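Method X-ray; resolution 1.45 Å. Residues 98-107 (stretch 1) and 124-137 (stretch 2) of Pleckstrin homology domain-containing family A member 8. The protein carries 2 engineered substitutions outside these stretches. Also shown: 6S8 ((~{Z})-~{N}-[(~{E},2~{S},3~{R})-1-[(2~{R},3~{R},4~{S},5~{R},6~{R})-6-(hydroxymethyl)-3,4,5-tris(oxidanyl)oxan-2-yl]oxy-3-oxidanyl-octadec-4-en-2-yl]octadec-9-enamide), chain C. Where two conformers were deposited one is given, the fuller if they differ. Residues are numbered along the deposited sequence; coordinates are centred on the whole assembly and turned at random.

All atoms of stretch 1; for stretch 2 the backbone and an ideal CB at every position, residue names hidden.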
# COMPACT_ATOMS: atom_id res chain seq x y z
N LEU A 98 -6.30 -6.52 6.33
CA LEU A 98 -7.42 -6.31 5.43
C LEU A 98 -7.39 -4.90 4.85
O LEU A 98 -7.51 -4.68 3.63
CB LEU A 98 -8.73 -6.57 6.11
CG LEU A 98 -10.03 -6.39 5.30
CD1 LEU A 98 -10.08 -7.37 4.14
CD2 LEU A 98 -11.22 -6.41 6.26
N TRP A 99 -7.27 -3.94 5.76
CA TRP A 99 -7.26 -2.54 5.34
C TRP A 99 -5.95 -2.13 4.65
O TRP A 99 -5.97 -1.29 3.71
CB TRP A 99 -7.61 -1.62 6.49
CG TRP A 99 -9.05 -1.71 6.82
CD1 TRP A 99 -9.67 -2.49 7.83
CD2 TRP A 99 -10.15 -1.12 6.07
NE1 TRP A 99 -11.02 -2.34 7.78
CE2 TRP A 99 -11.37 -1.52 6.75
CE3 TRP A 99 -10.22 -0.28 4.95
CZ2 TRP A 99 -12.62 -1.08 6.31
CZ3 TRP A 99 -11.47 0.15 4.55
CH2 TRP A 99 -12.63 -0.22 5.21
N LEU A 100 -4.81 -2.72 5.04
CA LEU A 100 -3.57 -2.51 4.29
C LEU A 100 -3.69 -2.99 2.85
O LEU A 100 -3.30 -2.26 1.91
CB LEU A 100 -2.34 -3.08 4.95
CG LEU A 100 -1.78 -2.42 6.17
CD1 LEU A 100 -0.68 -3.31 6.76
CD2 LEU A 100 -1.21 -1.07 5.73
N LYS A 101 -4.24 -4.20 2.65
CA LYS A 101 -4.32 -4.69 1.30
C LYS A 101 -5.28 -3.88 0.45
O LYS A 101 -5.03 -3.65 -0.72
CB LYS A 101 -4.56 -6.21 1.26
CG LYS A 101 -5.98 -6.69 1.40
CD LYS A 101 -6.08 -8.19 1.12
CE LYS A 101 -7.52 -8.63 0.83
NZ LYS A 101 -7.95 -9.36 2.04
N ARG A 102 -6.35 -3.36 1.08
CA ARG A 102 -7.28 -2.52 0.37
C ARG A 102 -6.58 -1.22 -0.06
O ARG A 102 -6.75 -0.75 -1.19
CB ARG A 102 -8.54 -2.25 1.21
CG ARG A 102 -9.42 -3.47 1.36
CD ARG A 102 -10.53 -3.20 2.39
NE ARG A 102 -11.42 -4.36 2.48
CZ ARG A 102 -12.52 -4.38 3.23
NH1 ARG A 102 -12.74 -3.35 4.03
NH2 ARG A 102 -13.34 -5.45 3.21
N GLY A 103 -5.81 -0.67 0.84
CA GLY A 103 -5.10 0.51 0.51
C GLY A 103 -4.02 0.32 -0.57
O GLY A 103 -3.86 1.14 -1.47
N LEU A 104 -3.35 -0.83 -0.50
CA LEU A 104 -2.33 -1.14 -1.53
C LEU A 104 -2.99 -1.36 -2.90
O LEU A 104 -2.38 -1.01 -3.94
CB LEU A 104 -1.51 -2.33 -1.11
CG LEU A 104 -0.55 -2.16 0.09
CD1 LEU A 104 0.11 -3.49 0.39
CD2 LEU A 104 0.49 -1.11 -0.19
N LYS A 105 -4.19 -1.97 -2.93
CA LYS A 105 -4.87 -2.16 -4.24
C LYS A 105 -5.12 -0.75 -4.88
O LYS A 105 -4.96 -0.58 -6.09
CB LYS A 105 -6.18 -2.91 -4.14
CG LYS A 105 -6.02 -4.36 -3.78
CD LYS A 105 -5.98 -5.30 -4.99
CE LYS A 105 -6.04 -6.80 -4.62
NZ LYS A 105 -7.44 -7.09 -4.29
N PHE A 106 -5.54 0.23 -4.07
CA PHE A 106 -5.70 1.61 -4.50
C PHE A 106 -4.37 2.21 -5.02
O PHE A 106 -4.30 2.74 -6.16
CB PHE A 106 -6.33 2.47 -3.42
CG PHE A 106 -6.31 3.95 -3.72
CD1 PHE A 106 -7.05 4.49 -4.75
CD2 PHE A 106 -5.52 4.79 -3.01
CE1 PHE A 106 -7.04 5.87 -5.02
CE2 PHE A 106 -5.51 6.14 -3.26
CZ PHE A 106 -6.25 6.68 -4.28
N LEU A 107 -3.30 2.06 -4.23
CA LEU A 107 -1.99 2.54 -4.64
C LEU A 107 -1.56 1.92 -6.00
O LEU A 107 -1.06 2.61 -6.89
CB LEU A 107 -0.96 2.17 -3.52
CG LEU A 107 0.49 2.50 -3.88
CD1 LEU A 107 0.71 4.02 -4.09
CD2 LEU A 107 1.36 1.91 -2.79
N UNK A 124 -5.99 10.17 -12.36
CA UNK A 124 -5.38 8.93 -11.98
C UNK A 124 -5.93 8.42 -10.62
O UNK A 124 -6.30 7.23 -10.46
CB UNK A 124 -3.86 9.11 -11.92
N UNK A 125 -5.96 9.31 -9.62
CA UNK A 125 -6.44 9.00 -8.27
C UNK A 125 -7.90 8.64 -8.28
O UNK A 125 -8.30 7.61 -7.71
CB UNK A 125 -6.21 10.18 -7.33
N UNK A 126 -8.71 9.40 -9.00
CA UNK A 126 -10.12 9.19 -8.96
C UNK A 126 -10.48 7.90 -9.73
O UNK A 126 -11.34 7.14 -9.30
CB UNK A 126 -10.85 10.41 -9.54
N UNK A 127 -9.80 7.63 -10.84
CA UNK A 127 -10.04 6.38 -11.57
C UNK A 127 -9.73 5.18 -10.67
O UNK A 127 -10.55 4.21 -10.55
CB UNK A 127 -9.19 6.33 -12.84
N UNK A 128 -8.58 5.25 -10.00
CA UNK A 128 -8.17 4.13 -9.13
C UNK A 128 -9.14 3.99 -7.95
O UNK A 128 -9.52 2.84 -7.59
CB UNK A 128 -6.74 4.34 -8.62
N UNK A 129 -9.58 5.13 -7.40
CA UNK A 129 -10.49 5.10 -6.24
C UNK A 129 -11.80 4.34 -6.49
O UNK A 129 -12.23 3.42 -5.72
CB UNK A 129 -10.82 6.53 -5.82
N UNK A 130 -12.41 4.68 -7.61
CA UNK A 130 -13.64 4.10 -8.07
C UNK A 130 -13.58 2.59 -8.18
O UNK A 130 -14.54 1.88 -7.86
CB UNK A 130 -14.02 4.70 -9.42
N UNK A 131 -12.44 2.09 -8.63
CA UNK A 131 -12.25 0.66 -8.83
C UNK A 131 -11.82 -0.12 -7.59
O UNK A 131 -11.81 -1.33 -7.61
CB UNK A 131 -11.21 0.45 -9.93
N UNK A 132 -11.41 0.59 -6.55
CA UNK A 132 -10.79 -0.06 -5.37
C UNK A 132 -11.53 0.32 -4.08
O UNK A 132 -12.45 -0.39 -3.62
CB UNK A 132 -9.32 0.33 -5.26
N UNK A 133 -11.10 1.40 -3.47
CA UNK A 133 -11.50 1.73 -2.11
C UNK A 133 -12.92 2.25 -1.97
O UNK A 133 -13.52 2.10 -0.89
CB UNK A 133 -10.53 2.77 -1.54
N UNK A 134 -13.47 2.85 -3.03
CA UNK A 134 -14.77 3.48 -2.94
C UNK A 134 -15.83 2.53 -2.41
O UNK A 134 -16.64 2.92 -1.58
CB UNK A 134 -15.19 4.02 -4.31
N UNK A 135 -15.80 1.27 -2.85
CA UNK A 135 -16.77 0.29 -2.41
C UNK A 135 -16.76 0.05 -0.87
O UNK A 135 -17.75 -0.43 -0.31
CB UNK A 135 -16.51 -1.03 -3.14
N UNK A 136 -15.62 0.32 -0.25
CA UNK A 136 -15.43 0.14 1.18
C UNK A 136 -15.70 1.36 2.05
O UNK A 136 -15.53 1.31 3.28
CB UNK A 136 -13.99 -0.32 1.43
N UNK A 137 -16.09 2.46 1.43
CA UNK A 137 -16.31 3.75 2.11
C UNK A 137 -17.74 4.20 2.05
O UNK A 137 -18.40 4.12 0.99
CB UNK A 137 -15.42 4.84 1.50
C1 6S8 C . -10.91 2.59 7.45
C2 6S8 C . -10.53 3.58 6.37
N2 6S8 C . -9.25 3.18 5.81
C3 6S8 C . -10.42 5.00 6.98
O3 6S8 C . -11.70 5.30 7.58
C4 6S8 C . -10.09 5.98 5.91
C5 6S8 C . -8.97 6.71 5.98
C6 6S8 C . -8.53 7.74 4.97
C7 6S8 C . -9.37 7.93 3.73
C8 6S8 C . -8.99 9.30 3.26
C9 6S8 C . -9.15 9.32 1.78
C10 6S8 C . -7.95 8.65 1.16
C11 6S8 C . -7.15 9.66 0.31
C12 6S8 C . -6.39 8.89 -0.76
C13 6S8 C . -4.91 9.19 -0.87
C14 6S8 C . -4.54 10.49 -1.57
C15 6S8 C . -3.23 10.36 -2.35
C16 6S8 C . -2.18 11.44 -2.16
C17 6S8 C . -1.63 12.18 -3.39
C18 6S8 C . -0.82 11.37 -4.38
C1A 6S8 C . -9.82 1.27 9.15
O1A 6S8 C . -9.93 2.52 8.49
C2A 6S8 C . -8.46 1.14 9.76
O2A 6S8 C . -7.48 1.18 8.69
C3A 6S8 C . -8.35 -0.10 10.64
O3A 6S8 C . -7.10 -0.09 11.30
C4A 6S8 C . -9.50 -0.12 11.63
O4A 6S8 C . -9.30 0.84 12.67
O5A 6S8 C . -13.18 0.47 11.18
C5M 6S8 C . -10.82 0.06 10.90
C6A 6S8 C . -11.97 0.08 11.87
O6A 6S8 C . -10.79 1.29 10.18
CAA 6S8 C . -9.06 2.96 4.52
OAA 6S8 C . -9.95 2.96 3.67
CAB 6S8 C . -7.65 2.62 4.15
CAC 6S8 C . -7.14 4.07 3.93
CAD 6S8 C . -6.50 4.17 2.62
CAE 6S8 C . -5.06 4.52 2.88
CAF 6S8 C . -4.41 4.60 1.51
CAG 6S8 C . -3.09 3.81 1.49
CAH 6S8 C . -2.02 4.55 0.67
CAI 6S8 C . -2.47 4.49 -0.77
CAJ 6S8 C . -2.32 5.50 -1.63
CAK 6S8 C . -1.67 6.81 -1.32
CAL 6S8 C . -1.28 7.26 -2.74
CAM 6S8 C . -0.16 8.28 -2.79
CAN 6S8 C . 1.07 7.73 -2.15
CAO 6S8 C . 2.30 8.36 -2.78
CAP 6S8 C . 2.85 7.55 -3.91
CAQ 6S8 C . 4.32 7.32 -3.75
CAR 6S8 C . 4.61 5.97 -4.28

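Position 124 is helical, and its ideal CB has nothing of stretch 1 within 5.5 Å, so stretch 1 sets no preference; it is Ala-124. At position 125 CA-to-CB points sideways, but the ideal CB lies 4.6 Å from Phe-106 CZ and one lipid chain of 6S8 passes within reach of a longer side chain. A branched or long apolar side chain could bend in. The residue is Leu-125: its CD2 reaches 3.7 Å from Phe-106 CZ and 3.8 Å from C15 of 6S8, so it packs against protein and lipid together.

Positions 126 and 127 find nothing of stretch 1 near their ideal CB atoms, and polar residues would be at ease; they are Asn-126 and Asn-127.

Position 128 points toward stretch 1, its ideal CB only 3.8 Å from Phe-106 O. So little space favours a small side chain, and Ala-128 provides one: its CB rests 3.9 Å from Phe-106 CD1.

Position 129 points sideways, with the ideal CB 3.9 Å from Phe-106 CE1. A large side chain would fit if it ran alongside the contact, its first carbon touching the ring. Tyr-129 does this in a t rotamer. Its CB is 3.9 Å from Phe-106 CE1, and its OH hydrogen-bonds ND1 of residue 137 at 2.7 Å, where either could be the donor.

Position 130 points away, with room for a CB; phi/psi of -55/-39 is ordinary helix, so many residues would do. It is Gly-130. Position 131 is out of reach of stretch 1 and suits a polar chain, here Lys-131.

At position 132 the backbone leaves helical values (-125/-89). CA-to-CB points toward stretch 1, and the ideal CB sits 3.9 Å from Phe-106 CA and 4.3 Å from Lys-105 C. A compact side chain is needed; valine, serine or threonine would be plausible. Thr-132 takes the p rotamer, and its OG1 donates to Ala-128 O at 2.7 Å, satisfying the hydroxyl while it lies 3.3 Å from Phe-106 CB. Its CG2 approaches Lys-105 O at 3.7 Å.

At position 133 CA-to-CB points sideways, and the ideal CB lies 4.6 Å from Phe-106 CB, beside a groove bounded by Arg-102, Phe-106 and the lipid. A medium apolar side chain suits it. Leu-133 sends CD1 to 3.8 Å from Phe-106 CB and CD2 to 3.9 Å from Arg-102 CB.

Positions 134 and 135 have no partner in stretch 1 and favour polar residues: Arg-134 and Gln-135.

Position 136 points toward stretch 1, its ideal CB 4.0 Å from Trp-99 CH2 and 4.2 Å from Arg-102 NH1. A flat ring, or an acid, could answer the guanidinium. His-136 stacks on it, centres 3.8 Å apart and planes at 10°, while Arg-102 CD lies over the same ring, 3.7 Å from its centroid.

Position 137 points sideways, but the ligand's amide oxygen lies on this side, inviting a donor of some length. His-137 supplies it: NE2 donates to OAA of 6S8 at 2.7 Å, nearly linear at 173°.

Stretch 2, residues 124-137: ALNNAYGKTLRQHH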
# COMPACT_ATOMS: atom_id res chain seq x y z
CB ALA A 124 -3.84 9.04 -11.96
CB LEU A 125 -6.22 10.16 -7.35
CG LEU A 125 -4.79 10.47 -6.88
CD1 LEU A 125 -4.74 11.88 -6.28
CD2 LEU A 125 -4.26 9.38 -5.92
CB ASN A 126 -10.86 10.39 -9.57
CG ASN A 126 -12.31 10.35 -9.23
OD1 ASN A 126 -12.68 10.13 -8.09
ND2 ASN A 126 -13.16 10.51 -10.25
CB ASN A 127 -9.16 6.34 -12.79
CG ASN A 127 -9.73 7.21 -13.98
OD1 ASN A 127 -10.83 7.79 -13.91
ND2 ASN A 127 -8.97 7.24 -15.09
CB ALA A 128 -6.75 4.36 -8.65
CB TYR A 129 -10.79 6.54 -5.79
CG TYR A 129 -11.64 6.59 -4.55
CD1 TYR A 129 -12.92 7.09 -4.59
CD2 TYR A 129 -11.12 6.25 -3.31
CE1 TYR A 129 -13.69 7.16 -3.43
CE2 TYR A 129 -11.89 6.29 -2.16
CZ TYR A 129 -13.17 6.80 -2.22
OH TYR A 129 -13.93 6.88 -1.07
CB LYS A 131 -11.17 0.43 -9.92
CG LYS A 131 -11.57 0.99 -11.28
CD LYS A 131 -10.40 1.05 -12.24
CE LYS A 131 -10.84 1.62 -13.57
NZ LYS A 131 -9.78 1.49 -14.59
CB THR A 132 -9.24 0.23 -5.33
OG1 THR A 132 -8.97 1.65 -5.24
CG2 THR A 132 -8.58 -0.30 -6.51
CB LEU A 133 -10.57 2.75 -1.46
CG LEU A 133 -9.24 2.40 -0.91
CD1 LEU A 133 -8.49 3.71 -0.56
CD2 LEU A 133 -9.49 1.46 0.27
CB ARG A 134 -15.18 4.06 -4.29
CG ARG A 134 -16.48 4.83 -4.33
CD ARG A 134 -16.66 5.54 -5.67
NE ARG A 134 -17.86 6.34 -5.74
CZ ARG A 134 -19.07 5.91 -6.03
NH1 ARG A 134 -19.30 4.64 -6.25
NH2 ARG A 134 -20.05 6.81 -6.17
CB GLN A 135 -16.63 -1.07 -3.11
CG GLN A 135 -15.33 -1.77 -2.72
CD GLN A 135 -14.96 -2.88 -3.69
OE1 GLN A 135 -13.86 -2.88 -4.32
NE2 GLN A 135 -15.79 -3.83 -3.75
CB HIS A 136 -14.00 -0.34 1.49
CG HIS A 136 -13.60 -1.54 0.67
ND1 HIS A 136 -14.25 -2.71 0.78
CD2 HIS A 136 -12.59 -1.73 -0.28
CE1 HIS A 136 -13.69 -3.62 -0.08
NE2 HIS A 136 -12.67 -3.02 -0.71
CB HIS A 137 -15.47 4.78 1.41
CG HIS A 137 -14.00 4.65 1.66
ND1 HIS A 137 -13.05 5.46 1.03
CD2 HIS A 137 -13.30 3.87 2.58
CE1 HIS A 137 -11.83 5.12 1.48
NE2 HIS A 137 -11.98 4.18 2.43
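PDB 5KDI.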